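Local coordinates for uncharacterized protein (Aeromonas hydrophila J-1, PDB 6R1J), which is the AhlC component of the tripartite alpha-pore-forming toxin AHL of Aeromonas hydrophila, here a head mutant in its soluble form, at the interface of chains A and B. Numbering follows the deposited sequence. Chains: chain A/B, Uncharacterized protein.

Contact 1: the interface of chains A and B. Residues chain A 249, 252-253, 256; chain B 156, 162-163, 166-167, 170.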
ATOM      1  N   LEU A 249       2.276  25.680  46.916  1.00 40.33           N
ATOM      2  CA  LEU A 249       3.051  24.928  45.896  1.00 39.29           C
ATOM      3  C   LEU A 249       2.157  23.889  45.218  1.00 38.75           C
ATOM      4  O   LEU A 249       2.118  23.894  43.973  1.00 37.91           O
ATOM      5  CB  LEU A 249       4.257  24.250  46.534  1.00 42.99           C
ATOM      6  CG  LEU A 249       5.170  23.492  45.570  1.00 44.47           C
ATOM      7  CD1 LEU A 249       6.095  24.457  44.838  1.00 45.48           C
ATOM      8  CD2 LEU A 249       5.971  22.442  46.320  1.00 47.26           C
ATOM      9  N   THR A 252      -0.694  25.349  43.152  1.00 32.58           N
ATOM     10  CA  THR A 252      -0.151  25.909  41.895  1.00 33.90           C
ATOM     11  C   THR A 252       0.080  24.743  40.906  1.00 40.26           C
ATOM     12  O   THR A 252      -0.324  24.875  39.717  1.00 34.09           O
ATOM     13  CB  THR A 252       1.085  26.764  42.172  1.00 36.28           C
ATOM     14  OG1 THR A 252       0.702  27.816  43.071  1.00 35.29           O
ATOM     15  CG2 THR A 252       1.670  27.343  40.905  1.00 35.36           C
ATOM     16  N   ALA A 253       0.680  23.628  41.373  1.00 32.87           N
ATOM     17  CA  ALA A 253       0.903  22.409  40.564  1.00 32.47           C
ATOM     18  C   ALA A 253      -0.445  21.873  40.115  1.00 31.40           C
ATOM     19  O   ALA A 253      -0.588  21.587  38.889  1.00 36.94           O
ATOM     20  CB  ALA A 253       1.707  21.364  41.343  1.00 39.54           C
ATOM     21  N   THR A 256      -1.946  23.847  37.182  1.00 31.23           N
ATOM     22  CA  THR A 256      -1.333  23.500  35.867  1.00 35.19           C
ATOM     23  C   THR A 256      -2.021  22.256  35.291  1.00 33.95           C
ATOM     24  O   THR A 256      -2.260  22.217  34.052  1.00 30.42           O
ATOM     25  CB  THR A 256       0.194  23.306  35.892  1.00 40.14           C
ATOM     26  OG1 THR A 256       0.563  22.090  36.551  1.00 35.78           O
ATOM     27  CG2 THR A 256       0.935  24.478  36.505  1.00 39.72           C
TER
ATOM     28  N   THR B 156       8.306  21.158  41.651  1.00 39.20           N
ATOM     29  CA  THR B 156       7.302  20.675  42.623  1.00 48.67           C
ATOM     30  C   THR B 156       8.005  19.797  43.662  1.00 50.00           C
ATOM     31  O   THR B 156       7.596  19.833  44.829  1.00 50.51           O
ATOM     32  CB  THR B 156       6.155  19.979  41.885  1.00 53.14           C
ATOM     33  OG1 THR B 156       5.612  20.919  40.950  1.00 52.94           O
ATOM     34  CG2 THR B 156       5.082  19.493  42.821  1.00 52.81           C
ATOM     35  N   GLY B 162      10.864  25.784  45.203  1.00 49.53           N
ATOM     36  CA  GLY B 162      10.402  25.690  43.804  1.00 52.82           C
ATOM     37  C   GLY B 162       9.185  26.543  43.465  1.00 50.43           C
ATOM     38  O   GLY B 162       8.834  26.585  42.270  1.00 48.06           O
ATOM     39  N   LEU B 163       8.552  27.235  44.419  1.00 50.43           N
ATOM     40  CA  LEU B 163       7.263  27.935  44.139  1.00 47.23           C
ATOM     41  C   LEU B 163       7.420  29.132  43.188  1.00 53.20           C
ATOM     42  O   LEU B 163       6.658  29.243  42.223  1.00 45.08           O
ATOM     43  CB  LEU B 163       6.572  28.308  45.447  1.00 41.99           C
ATOM     44  CG  LEU B 163       5.355  29.205  45.290  1.00 45.80           C
ATOM     45  CD1 LEU B 163       4.244  28.532  44.485  1.00 43.52           C
ATOM     46  CD2 LEU B 163       4.858  29.636  46.663  1.00 53.56           C
ATOM     47  N   LEU B 166       7.882  27.671  39.729  1.00 39.84           N
ATOM     48  CA  LEU B 166       6.696  26.920  39.244  1.00 42.63           C
ATOM     49  C   LEU B 166       5.670  27.930  38.737  1.00 41.72           C
ATOM     50  O   LEU B 166       5.031  27.667  37.700  1.00 40.56           O
ATOM     51  CB  LEU B 166       6.106  26.061  40.369  1.00 39.37           C
ATOM     52  CG  LEU B 166       4.877  25.242  39.999  1.00 42.94           C
ATOM     53  CD1 LEU B 166       5.207  24.256  38.882  1.00 44.49           C
ATOM     54  CD2 LEU B 166       4.307  24.514  41.200  1.00 39.24           C
ATOM     55  N   ILE B 167       5.509  29.024  39.473  1.00 40.13           N
ATOM     56  CA  ILE B 167       4.550  30.116  39.111  1.00 45.21           C
ATOM     57  C   ILE B 167       4.932  30.653  37.729  1.00 40.70           C
ATOM     58  O   ILE B 167       4.019  30.796  36.903  1.00 43.35           O
ATOM     59  CB  ILE B 167       4.496  31.226  40.184  1.00 45.37           C
ATOM     60  CG1 ILE B 167       3.771  30.743  41.446  1.00 51.07           C
ATOM     61  CG2 ILE B 167       3.869  32.503  39.614  1.00 45.62           C
ATOM     62  CD1 ILE B 167       3.827  31.733  42.626  1.00 51.87           C
ATOM     63  N   ALA B 170       4.313  28.029  34.988  1.00 37.89           N
ATOM     64  CA  ALA B 170       2.859  27.841  34.767  1.00 38.73           C
ATOM     65  C   ALA B 170       2.382  28.750  33.615  1.00 43.00           C
ATOM     66  O   ALA B 170       1.569  28.296  32.756  1.00 37.95           O
ATOM     67  CB  ALA B 170       2.089  28.109  36.032  1.00 39.98           C
TER
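A helical hairpin at the head of chain B, formed by the end of helix 81-157, a short 3-10 turn and the start of helix 163-228, packs on the C-terminal helix 244-264 of chain A. A:Leu249 pushes its forked end into the mouth of the hairpin. With CG anti to the backbone N (chi1 -177°) the fork points at the hairpin, and the branch at CG, with chi2 at 80°, sends the two methyls to different walls. CD1 of A:Leu249 meets the backbone of the second helix where it begins, 3.7 Å from the CA of B:Leu163. CD2 of A:Leu249 instead reaches the last turn of the first helix, 3.4 Å from the carbonyl O of B:Thr156, an engineered residue that is leucine in nature. A branched leucine suits this place because one side chain can fill both sides of the bend.

The reverse insertion is made by B:Leu166, whose CD2 lies against a turn of chain A's helix, 3.6 Å from the carbonyl O of A:Leu249. Because A:Ala253 is small, CD2 of B:Leu166 can also lie 3.7 Å from the backbone N of A:Ala253. A:Thr252 flanks the same leucine, the two side chains sliding past one another in opposite directions. CG2 of A:Thr252 packs 3.9 Å from CD2 of B:Leu166 and also touches CG1 of B:Ile167; the A:Thr252 side chain as a whole crosses that of B:Leu163 at about a right angle.

Further along, A:Thr256 sets its hydroxyl between the backbone N and the carbonyl carbon (chi1 72°), facing back along its own helix. OG1 of A:Thr256 hydrogen-bonds at 2.7 Å to the carbonyl O of A:Ala253, in the carbonyl plane and on a lone pair. With its polar group engaged by its own helix, threonine can offer a methyl to the partner, and CG2 of A:Thr256 rests 3.8 Å from CB of B:Ala170. The patch lies at one end of the elongated helical bundle, where the tip of chain B's long hairpin is covered by a short terminal helix of chain A.

Contact 2: the interface of chains A and B. Residues chain A 22-24, 196; chain B 15, 19.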
ATOM      1  N   SER A  22     -20.870   0.076   3.853  1.00 34.73           N
ATOM      2  CA  SER A  22     -21.240   0.027   2.434  1.00 36.50           C
ATOM      3  C   SER A  22     -20.790  -1.296   1.805  1.00 35.78           C
ATOM      4  O   SER A  22     -21.231  -1.555   0.709  1.00 36.77           O
ATOM      5  CB  SER A  22     -20.713   1.231   1.668  1.00 36.79           C
ATOM      6  OG  SER A  22     -19.336   1.094   1.404  1.00 39.30           O
ATOM      7  N   PHE A  23     -19.917  -2.053   2.461  1.00 34.23           N
ATOM      8  CA  PHE A  23     -19.331  -3.291   1.918  1.00 33.71           C
ATOM      9  C   PHE A  23     -20.283  -4.467   2.154  1.00 37.80           C
ATOM     10  O   PHE A  23     -20.804  -4.616   3.254  1.00 44.13           O
ATOM     11  CB  PHE A  23     -17.958  -3.554   2.535  1.00 34.92           C
ATOM     12  CG  PHE A  23     -16.833  -2.700   1.969  1.00 35.17           C
ATOM     13  CD1 PHE A  23     -16.577  -1.431   2.472  1.00 32.25           C
ATOM     14  CD2 PHE A  23     -16.042  -3.165   0.928  1.00 33.06           C
ATOM     15  CE1 PHE A  23     -15.528  -0.668   1.966  1.00 35.64           C
ATOM     16  CE2 PHE A  23     -15.022  -2.382   0.392  1.00 34.20           C
ATOM     17  CZ  PHE A  23     -14.753  -1.143   0.927  1.00 31.89           C
ATOM     18  N   SER A  24     -20.512  -5.261   1.114  1.00 41.90           N
ATOM     19  CA  SER A  24     -21.334  -6.490   1.201  1.00 48.33           C
ATOM     20  C   SER A  24     -20.540  -7.684   0.663  1.00 47.69           C
ATOM     21  O   SER A  24     -19.484  -7.513  -0.034  1.00 38.11           O
ATOM     22  CB  SER A  24     -22.646  -6.276   0.496  1.00 53.31           C
ATOM     23  OG  SER A  24     -22.443  -5.995  -0.883  1.00 54.76           O
ATOM     24  N   ARG A 196     -11.782  -6.227  -3.142  1.00 34.68           N
ATOM     25  CA  ARG A 196     -12.837  -5.773  -2.214  1.00 36.52           C
ATOM     26  C   ARG A 196     -12.357  -5.923  -0.779  1.00 36.04           C
ATOM     27  O   ARG A 196     -12.574  -5.002   0.040  1.00 33.32           O
ATOM     28  CB  ARG A 196     -14.082  -6.621  -2.434  1.00 40.82           C
ATOM     29  CG  ARG A 196     -15.283  -6.145  -1.658  1.00 48.93           C
ATOM     30  CD  ARG A 196     -16.474  -7.005  -2.014  1.00 56.88           C
ATOM     31  NE  ARG A 196     -16.874  -6.896  -3.415  1.00 62.44           N
ATOM     32  CZ  ARG A 196     -18.101  -7.206  -3.868  1.00 71.22           C
ATOM     33  NH1 ARG A 196     -19.042  -7.612  -3.025  1.00 61.00           N
ATOM     34  NH2 ARG A 196     -18.402  -7.059  -5.151  1.00 64.15           N
TER
ATOM     35  N   GLN B  15     -20.671  -2.548  -6.468  1.00 45.52           N
ATOM     36  CA  GLN B  15     -20.145  -2.507  -5.074  1.00 45.83           C
ATOM     37  C   GLN B  15     -19.254  -1.279  -4.910  1.00 48.77           C
ATOM     38  O   GLN B  15     -19.401  -0.558  -3.902  1.00 47.66           O
ATOM     39  CB  GLN B  15     -19.334  -3.771  -4.751  1.00 47.34           C
ATOM     40  CG  GLN B  15     -18.449  -3.665  -3.506  1.00 51.75           C
ATOM     41  CD  GLN B  15     -19.215  -3.568  -2.201  1.00 58.98           C
ATOM     42  OE1 GLN B  15     -19.345  -4.541  -1.440  1.00 50.06           O
ATOM     43  NE2 GLN B  15     -19.723  -2.384  -1.921  1.00 50.22           N
ATOM     44  N   THR B  19     -19.793   2.169  -2.207  1.00 37.31           N
ATOM     45  CA  THR B  19     -18.673   2.564  -1.330  1.00 34.39           C
ATOM     46  C   THR B  19     -18.229   3.972  -1.719  1.00 33.49           C
ATOM     47  O   THR B  19     -17.978   4.791  -0.831  1.00 35.97           O
ATOM     48  CB  THR B  19     -17.550   1.534  -1.426  1.00 33.18           C
ATOM     49  OG1 THR B  19     -18.111   0.287  -1.018  1.00 35.65           O
ATOM     50  CG2 THR B  19     -16.395   1.902  -0.529  1.00 40.01           C
TER
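A:Phe23 and B:Thr19 form the apolar centre, their side chains crossing at about a right angle. The methyl CG2 of B:Thr19 lies 3.7 Å from CE1 of the A:Phe23 ring, while its OG1 stands above the ring centre. Threonine suits this spot because its methyl packs near CE1 and CZ while its hydroxyl, over the ring centre, can still bond at the rim. Beside it the aliphatic part of B:Gln15 packs on A:Arg196: CG of B:Gln15 is centred over one face of the guanidinium, 3.6 Å from CZ of A:Arg196. The guanidinium and amide planes stand 86° apart, so the amide itself is not stacked on the arginine. CG of B:Gln15 is anti to its backbone N (chi1 164°), and the bend at chi2 (68°) brings the amide round to the loop while the methylenes stay on the arginine.

Outward from this, the B:Gln15 amide brackets A:Phe23 by binding the main chain on either side of it. OE1 of B:Gln15 accepts from the backbone N of A:Ser24 at 2.9 Å, on a lone pair in the carbonyl plane and with a straight N-H. NE2 of B:Gln15 gives its hydrogen to the carbonyl O of A:Ser22 at 3.1 Å, approaching from above that carbonyl's plane. Having both an acceptor and a donor lets glutamine match the peptide N-H and C=O of the loop, and the two bonds fix which way round its amide lies. At the rim, A:Ser22 OG and B:Thr19 OG1 share a hydrogen bond of 2.8 Å whose direction is not settled.

NH1 of A:Arg196 donates to the carbonyl O of A:Ser24 at 3.0 Å, tying the loop to helix 163-236. The site docks helix 5-21 of chain B on the loop after the equivalent helix in chain A, and probably helps hold the two copies together.

About 55 Å separates the centres of contact 1 and contact 2 along the elongated pair of chains, and the two have no residue in common. The long helix that starts at residue 163 serves in both, but from opposite chains: its first turns in chain B at contact 1, and a position well along it in chain A at contact 2. Apolar packing dominates at the head end, whereas contact 2 adds directional backbone recognition. The whole interface is not an exact two-fold, so a patch need not recur with the chains exchanged. Two such separated patches probably limit pivoting, although this pairing may not be the biological one.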